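Long-range contacts in peptidyl-prolyl cis-trans isomerase (Hirschia baltica, PDB 5EX2), which probably catalyses the cis-trans isomerisation of peptide bonds preceding proline, as expected of a periplasmic folding helper of the cyclophilin family: residues S70-Q75 / D176-L181; V155-R160 / Q170-R175. All blocks are in the same frame, centred on the assembly; numbering follows the deposited sequence. Where two conformers were deposited one is given.

Contact 1 (S70-Q75 / D176-L181); sequences SGFMAQ and DESRFL
The turn leading into strand 73-76 runs beside the loop that leaves strand 171-174, with the CA atoms of Phe-72 and Asp-176 5.2 Å apart and a weak, bent hydrogen bond (139°) from Asp-176 N to Phe-72 O. The arrangement is consistent with one wall of the binding groove of the cyclophilin barrel: Phe-72, Met-73 and Leu-181 match pocket-lining positions of cyclophilins, and Phe-180 stands where many relatives carry a tryptophan at the rim. Phe-72 and Met-73 form a classic beta bulge against the end of strand 63-69, and Gly-71, at positive phi, turns the chain just before it. Water 1 ties the two loops together, donating to Gly-71 O and to Ser-178 OG, the latter 2.8 Å away. Ser-178 OG in turn donates to Asp-176 O from above the carbonyl plane (2.9 Å), so the hydroxyl gives one bond and receives one, which sets its rotation. The Phe-72 side chain, CG anti to the backbone N (chi1 -178°), carries most of the apolar contact. One ring face is covered by Met-73 CG, 3.5 Å above its centre. The Phe-180 ring, CG in the crowded position between N and the carbonyl carbon, crosses it obliquely, planes at 48°. Along the Phe-72 rim, near the ring plane, Ser-178 OG meets Phe-72 CD1 at 3.4 Å and Leu-181 CD1 meets Phe-72 CE1 at 3.8 Å.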
loop_
_atom_site.group_PDB
_atom_site.type_symbol
_atom_site.label_atom_id
_atom_site.label_comp_id
_atom_site.label_asym_id
_atom_site.label_seq_id
_atom_site.Cartn_x
_atom_site.Cartn_y
_atom_site.Cartn_z
ATOM N N SER A 70 17.649 -3.626 -5.931
ATOM C CA SER A 70 17.050 -4.822 -6.488
ATOM C C SER A 70 16.656 -5.770 -5.383
ATOM O O SER A 70 17.403 -5.961 -4.425
ATOM C CB SER A 70 18.006 -5.521 -7.447
ATOM O OG SER A 70 17.335 -6.583 -8.102
ATOM N N GLY A 71 15.474 -6.353 -5.519
ATOM C CA GLY A 71 15.002 -7.297 -4.529
ATOM C C GLY A 71 14.583 -6.659 -3.215
ATOM O O GLY A 71 14.416 -7.365 -2.228
ATOM N N PHE A 72 14.403 -5.347 -3.196
ATOM C CA PHE A 72 14.086 -4.621 -1.975
ATOM C C PHE A 72 13.026 -3.561 -2.257
ATOM O O PHE A 72 11.840 -3.836 -2.127
ATOM C CB PHE A 72 15.395 -4.045 -1.396
ATOM C CG PHE A 72 15.248 -3.310 -0.098
ATOM C CD1 PHE A 72 14.171 -3.532 0.751
ATOM C CD2 PHE A 72 16.212 -2.405 0.278
ATOM C CE1 PHE A 72 14.070 -2.842 1.949
ATOM C CE2 PHE A 72 16.112 -1.707 1.449
ATOM C CZ PHE A 72 15.041 -1.927 2.298
ATOM N N MET A 73 13.433 -2.372 -2.671
ATOM C CA MET A 73 12.472 -1.308 -2.872
ATOM C C MET A 73 13.031 -0.203 -3.750
ATOM O O MET A 73 14.223 -0.163 -4.046
ATOM C CB MET A 73 12.030 -0.739 -1.517
ATOM C CG MET A 73 13.175 -0.244 -0.634
ATOM S SD MET A 73 13.663 1.442 -1.096
ATOM C CE MET A 73 15.450 1.311 -1.132
ATOM N N ALA A 74 12.115 0.665 -4.168
ATOM C CA ALA A 74 12.441 1.888 -4.880
ATOM C C ALA A 74 12.009 3.080 -4.047
ATOM O O ALA A 74 10.826 3.246 -3.735
ATOM C CB ALA A 74 11.754 1.906 -6.230
ATOM N N GLN A 75 12.976 3.920 -3.696
ATOM C CA GLN A 75 12.730 5.080 -2.851
ATOM C C GLN A 75 12.752 6.369 -3.667
ATOM O O GLN A 75 13.653 6.577 -4.486
ATOM C CB GLN A 75 13.766 5.143 -1.727
ATOM C CG GLN A 75 13.584 6.300 -0.793
ATOM C CD GLN A 75 14.506 6.209 0.409
ATOM O OE1 GLN A 75 14.925 5.121 0.789
ATOM N NE2 GLN A 75 14.861 7.347 0.983
ATOM N N ASP A 176 9.915 -6.288 -3.262
ATOM C CA ASP A 176 10.007 -7.669 -2.788
ATOM C C ASP A 176 9.763 -7.683 -1.290
ATOM O O ASP A 176 9.968 -6.676 -0.594
ATOM C CB ASP A 176 11.369 -8.280 -3.123
ATOM C CG ASP A 176 11.430 -9.765 -2.816
ATOM O OD1 ASP A 176 10.753 -10.541 -3.518
ATOM O OD2 ASP A 176 12.155 -10.162 -1.875
ATOM N N GLU A 177 9.301 -8.823 -0.799
ATOM C CA GLU A 177 9.022 -9.005 0.615
ATOM C C GLU A 177 10.225 -8.621 1.457
ATOM O O GLU A 177 11.328 -9.122 1.250
ATOM C CB GLU A 177 8.630 -10.455 0.890
ATOM C CG GLU A 177 8.478 -10.793 2.389
ATOM C CD GLU A 177 8.160 -12.258 2.645
ATOM O OE1 GLU A 177 8.352 -13.074 1.721
ATOM O OE2 GLU A 177 7.729 -12.602 3.774
ATOM N N SER A 178 9.987 -7.741 2.425
ATOM C CA SER A 178 11.060 -7.211 3.265
ATOM C C SER A 178 10.631 -7.115 4.723
ATOM O O SER A 178 10.376 -6.022 5.230
ATOM C CB SER A 178 11.488 -5.845 2.750
ATOM O OG SER A 178 11.917 -5.940 1.403
ATOM N N ARG A 179 10.535 -8.258 5.389
ATOM C CA ARG A 179 9.874 -8.316 6.688
ATOM C C ARG A 179 10.706 -7.694 7.788
ATOM O O ARG A 179 10.180 -7.396 8.862
ATOM C CB ARG A 179 9.512 -9.759 7.048
ATOM C CG ARG A 179 8.671 -10.458 5.995
ATOM C CD ARG A 179 7.342 -9.741 5.702
ATOM N NE ARG A 179 6.375 -9.970 6.769
ATOM C CZ ARG A 179 5.669 -11.085 6.905
ATOM N NH1 ARG A 179 5.810 -12.076 6.031
ATOM N NH2 ARG A 179 4.812 -11.215 7.910
ATOM N N PHE A 180 11.993 -7.478 7.517
ATOM C CA PHE A 180 12.868 -6.785 8.464
ATOM C C PHE A 180 12.467 -5.319 8.638
ATOM O O PHE A 180 12.905 -4.679 9.583
ATOM C CB PHE A 180 14.331 -6.886 8.014
ATOM C CG PHE A 180 14.531 -6.563 6.569
ATOM C CD1 PHE A 180 14.445 -7.554 5.601
ATOM C CD2 PHE A 180 14.784 -5.268 6.173
ATOM C CE1 PHE A 180 14.615 -7.249 4.265
ATOM C CE2 PHE A 180 14.958 -4.957 4.846
ATOM C CZ PHE A 180 14.865 -5.959 3.886
ATOM N N LEU A 181 11.606 -4.799 7.758
ATOM C CA LEU A 181 11.066 -3.449 7.932
ATOM C C LEU A 181 9.864 -3.394 8.847
ATOM O O LEU A 181 9.492 -2.317 9.330
ATOM C CB LEU A 181 10.646 -2.861 6.595
ATOM C CG LEU A 181 11.728 -2.738 5.535
ATOM C CD1 LEU A 181 11.108 -2.117 4.297
ATOM C CD2 LEU A 181 12.910 -1.918 6.016
HETATM O O HOH W 1 14.113 -7.371 0.521
#

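Contact 2 (V155-R160 / Q170-R175); sequences VVSMAR and QFFLMR
Backbone hydrogen bonds join two antiparallel strands, 155-158 and 171-174. Ser-157 and Phe-172 are the hydrogen-bonded pair, each N reaching the other's O at 2.9 Å. Met-174 N donates to Val-155 O almost along the C=O axis, while at the other end Ala-159 N meets Gln-170 O (3.0 Å) from above the carbonyl plane. There water 2 bridges the carbonyls, donating to Gln-170 O and Ala-159 O. Among the side chains, Ser-157 OG is hydrogen-bonded to His-151 NE2. The strands are neighbours in the closed eight-stranded antiparallel barrel of cyclophilins, and the Phe-172 side probably belongs to the binding surface: Phe-172 matches a pocket-lining position of relatives, and Ala-159 one in the adjoining groove. Among aromatic contacts, Ser-157 CB sits over one face of the Phe-172 ring in a CH-pi contact, 3.8 Å from the centroid and offset toward the rim. At the ring's edge, Phe-172 CE1 comes within 3.4 Å of Met-158 O. Phe-172 CG takes the crowded position between N and the carbonyl carbon (chi1 52°), which swings the ring across strand 155-158. Apolar packing occupies the other face of the sheet, where Val-156 and Leu-173 lie side by side, Val-156 CG2 to Leu-173 CD2 3.8 Å. A van der Waals contact with a backbone carbonyl is separate: Met-158, bent at chi2 (74°), folds back to set its methyl CE 3.5 Å from Gln-170 O.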
loop_
_atom_site.group_PDB
_atom_site.type_symbol
_atom_site.label_atom_id
_atom_site.label_comp_id
_atom_site.label_asym_id
_atom_site.label_seq_id
_atom_site.Cartn_x
_atom_site.Cartn_y
_atom_site.Cartn_z
ATOM N N VAL A 155 3.472 -3.128 -1.198
ATOM C CA VAL A 155 3.208 -2.179 -0.138
ATOM C C VAL A 155 4.019 -0.927 -0.392
ATOM O O VAL A 155 5.061 -0.963 -1.032
ATOM C CB VAL A 155 3.494 -2.842 1.240
ATOM C CG1 VAL A 155 3.541 -1.832 2.397
ATOM C CG2 VAL A 155 2.413 -3.892 1.491
ATOM N N VAL A 156 3.498 0.180 0.095
ATOM C CA VAL A 156 4.146 1.476 -0.002
ATOM C C VAL A 156 4.346 2.005 1.412
ATOM O O VAL A 156 3.444 1.911 2.244
ATOM C CB VAL A 156 3.295 2.447 -0.867
ATOM C CG1 VAL A 156 3.964 3.783 -1.025
ATOM C CG2 VAL A 156 3.026 1.834 -2.237
ATOM N N SER A 157 5.522 2.552 1.694
ATOM C CA SER A 157 5.893 2.898 3.053
ATOM C C SER A 157 6.690 4.189 3.089
ATOM O O SER A 157 6.969 4.768 2.058
ATOM C CB SER A 157 6.667 1.736 3.655
ATOM O OG SER A 157 6.895 1.932 5.024
ATOM N N MET A 158 6.978 4.666 4.286
ATOM C CA MET A 158 7.601 5.958 4.467
ATOM C C MET A 158 9.068 5.835 4.830
ATOM O O MET A 158 9.416 5.149 5.770
ATOM C CB MET A 158 6.875 6.741 5.557
ATOM C CG MET A 158 6.914 8.222 5.332
ATOM S SD MET A 158 5.799 8.683 3.998
ATOM C CE MET A 158 6.311 10.370 3.717
ATOM N N ALA A 159 9.925 6.500 4.074
ATOM C CA ALA A 159 11.330 6.527 4.402
ATOM C C ALA A 159 11.548 7.330 5.664
ATOM O O ALA A 159 10.778 8.227 5.990
ATOM C CB ALA A 159 12.129 7.128 3.276
ATOM N N ARG A 160 12.613 7.003 6.375
ATOM C CA ARG A 160 12.988 7.750 7.556
ATOM C C ARG A 160 14.448 7.490 7.878
ATOM O O ARG A 160 15.045 6.544 7.361
ATOM C CB ARG A 160 12.106 7.382 8.745
ATOM C CG ARG A 160 12.209 5.947 9.198
ATOM C CD ARG A 160 11.529 5.833 10.536
ATOM N NE ARG A 160 11.654 4.523 11.171
ATOM C CZ ARG A 160 12.558 4.219 12.103
ATOM N NH1 ARG A 160 13.467 5.105 12.493
ATOM N NH2 ARG A 160 12.566 3.010 12.638
ATOM N N GLN A 170 9.745 11.500 1.629
ATOM C CA GLN A 170 10.292 10.348 0.931
ATOM C C GLN A 170 9.528 9.093 1.264
ATOM O O GLN A 170 9.184 8.853 2.423
ATOM C CB GLN A 170 11.769 10.161 1.266
ATOM C CG GLN A 170 12.617 11.305 0.779
ATOM C CD GLN A 170 14.083 11.083 0.995
ATOM O OE1 GLN A 170 14.634 10.067 0.578
ATOM N NE2 GLN A 170 14.733 12.038 1.645
ATOM N N PHE A 171 9.292 8.281 0.242
ATOM C CA PHE A 171 8.501 7.066 0.352
ATOM C C PHE A 171 9.233 5.936 -0.342
ATOM O O PHE A 171 10.162 6.174 -1.122
ATOM C CB PHE A 171 7.137 7.248 -0.301
ATOM C CG PHE A 171 7.243 7.579 -1.746
ATOM C CD1 PHE A 171 7.345 8.887 -2.166
ATOM C CD2 PHE A 171 7.314 6.566 -2.684
ATOM C CE1 PHE A 171 7.499 9.184 -3.511
ATOM C CE2 PHE A 171 7.468 6.851 -4.022
ATOM C CZ PHE A 171 7.565 8.164 -4.437
ATOM N N PHE A 172 8.885 4.700 -0.054
ATOM C CA PHE A 172 9.413 3.648 -0.889
ATOM C C PHE A 172 8.336 2.669 -1.308
ATOM O O PHE A 172 7.365 2.376 -0.590
ATOM C CB PHE A 172 10.610 2.959 -0.253
ATOM C CG PHE A 172 10.391 2.472 1.121
ATOM C CD1 PHE A 172 10.507 3.329 2.198
ATOM C CD2 PHE A 172 10.139 1.139 1.348
ATOM C CE1 PHE A 172 10.350 2.866 3.479
ATOM C CE2 PHE A 172 9.981 0.670 2.625
ATOM C CZ PHE A 172 10.082 1.536 3.697
ATOM N N LEU A 173 8.553 2.194 -2.520
ATOM C CA LEU A 173 7.701 1.218 -3.191
ATOM C C LEU A 173 8.321 -0.151 -3.016
ATOM O O LEU A 173 9.455 -0.383 -3.458
ATOM C CB LEU A 173 7.578 1.536 -4.678
ATOM C CG LEU A 173 7.159 2.961 -5.020
ATOM C CD1 LEU A 173 7.140 3.128 -6.538
ATOM C CD2 LEU A 173 5.791 3.309 -4.442
ATOM N N MET A 174 7.632 -1.057 -2.337
ATOM C CA MET A 174 8.205 -2.369 -2.073
ATOM C C MET A 174 8.223 -3.240 -3.311
ATOM O O MET A 174 7.190 -3.520 -3.901
ATOM C CB MET A 174 7.451 -3.093 -0.959
ATOM C CG MET A 174 7.475 -2.405 0.382
ATOM S SD MET A 174 9.129 -1.997 0.950
ATOM C CE MET A 174 9.955 -3.561 0.769
ATOM N N ARG A 175 9.409 -3.650 -3.711
ATOM C CA ARG A 175 9.594 -4.500 -4.882
ATOM C C ARG A 175 9.610 -5.975 -4.520
ATOM O O ARG A 175 9.346 -6.823 -5.367
ATOM C CB ARG A 175 10.886 -4.138 -5.610
ATOM C CG ARG A 175 10.829 -2.781 -6.277
ATOM C CD ARG A 175 12.177 -2.228 -6.663
ATOM N NE ARG A 175 13.016 -3.026 -7.559
ATOM C CZ ARG A 175 13.553 -2.573 -8.699
ATOM N NH1 ARG A 175 13.218 -1.382 -9.207
ATOM N NH2 ARG A 175 14.393 -3.347 -9.376
HETATM O O HOH W 2 10.100 10.421 4.514
#

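The centres of contacts 1 and 2 lie about 9 Å apart, and strand 171-174 joins them: it pairs with 155-158 and with 73-76, then continues through Arg-175 into 176-181. Ala-74 O and Leu-173 N, 2.8 Å apart, are a probable backbone bond of that second pairing. Gln-75 NE2 meets Gln-170 OE1 at 2.8 Å, probably a hydrogen bond, and Gln-75 OE1 is hydrogen-bonded to Arg-67, by family sequence probably the catalytic arginine. Met-73 and Leu-181 both pack on Phe-172, consistent with the proline-binding pocket of cyclophilins. A bound magnesium ion lies about 4 Å from Gly-71 and about 9 Å from the Met-174 side chain (nearest atoms); the metal site of Gln-115, Gln-133 and Glu-135 is separate.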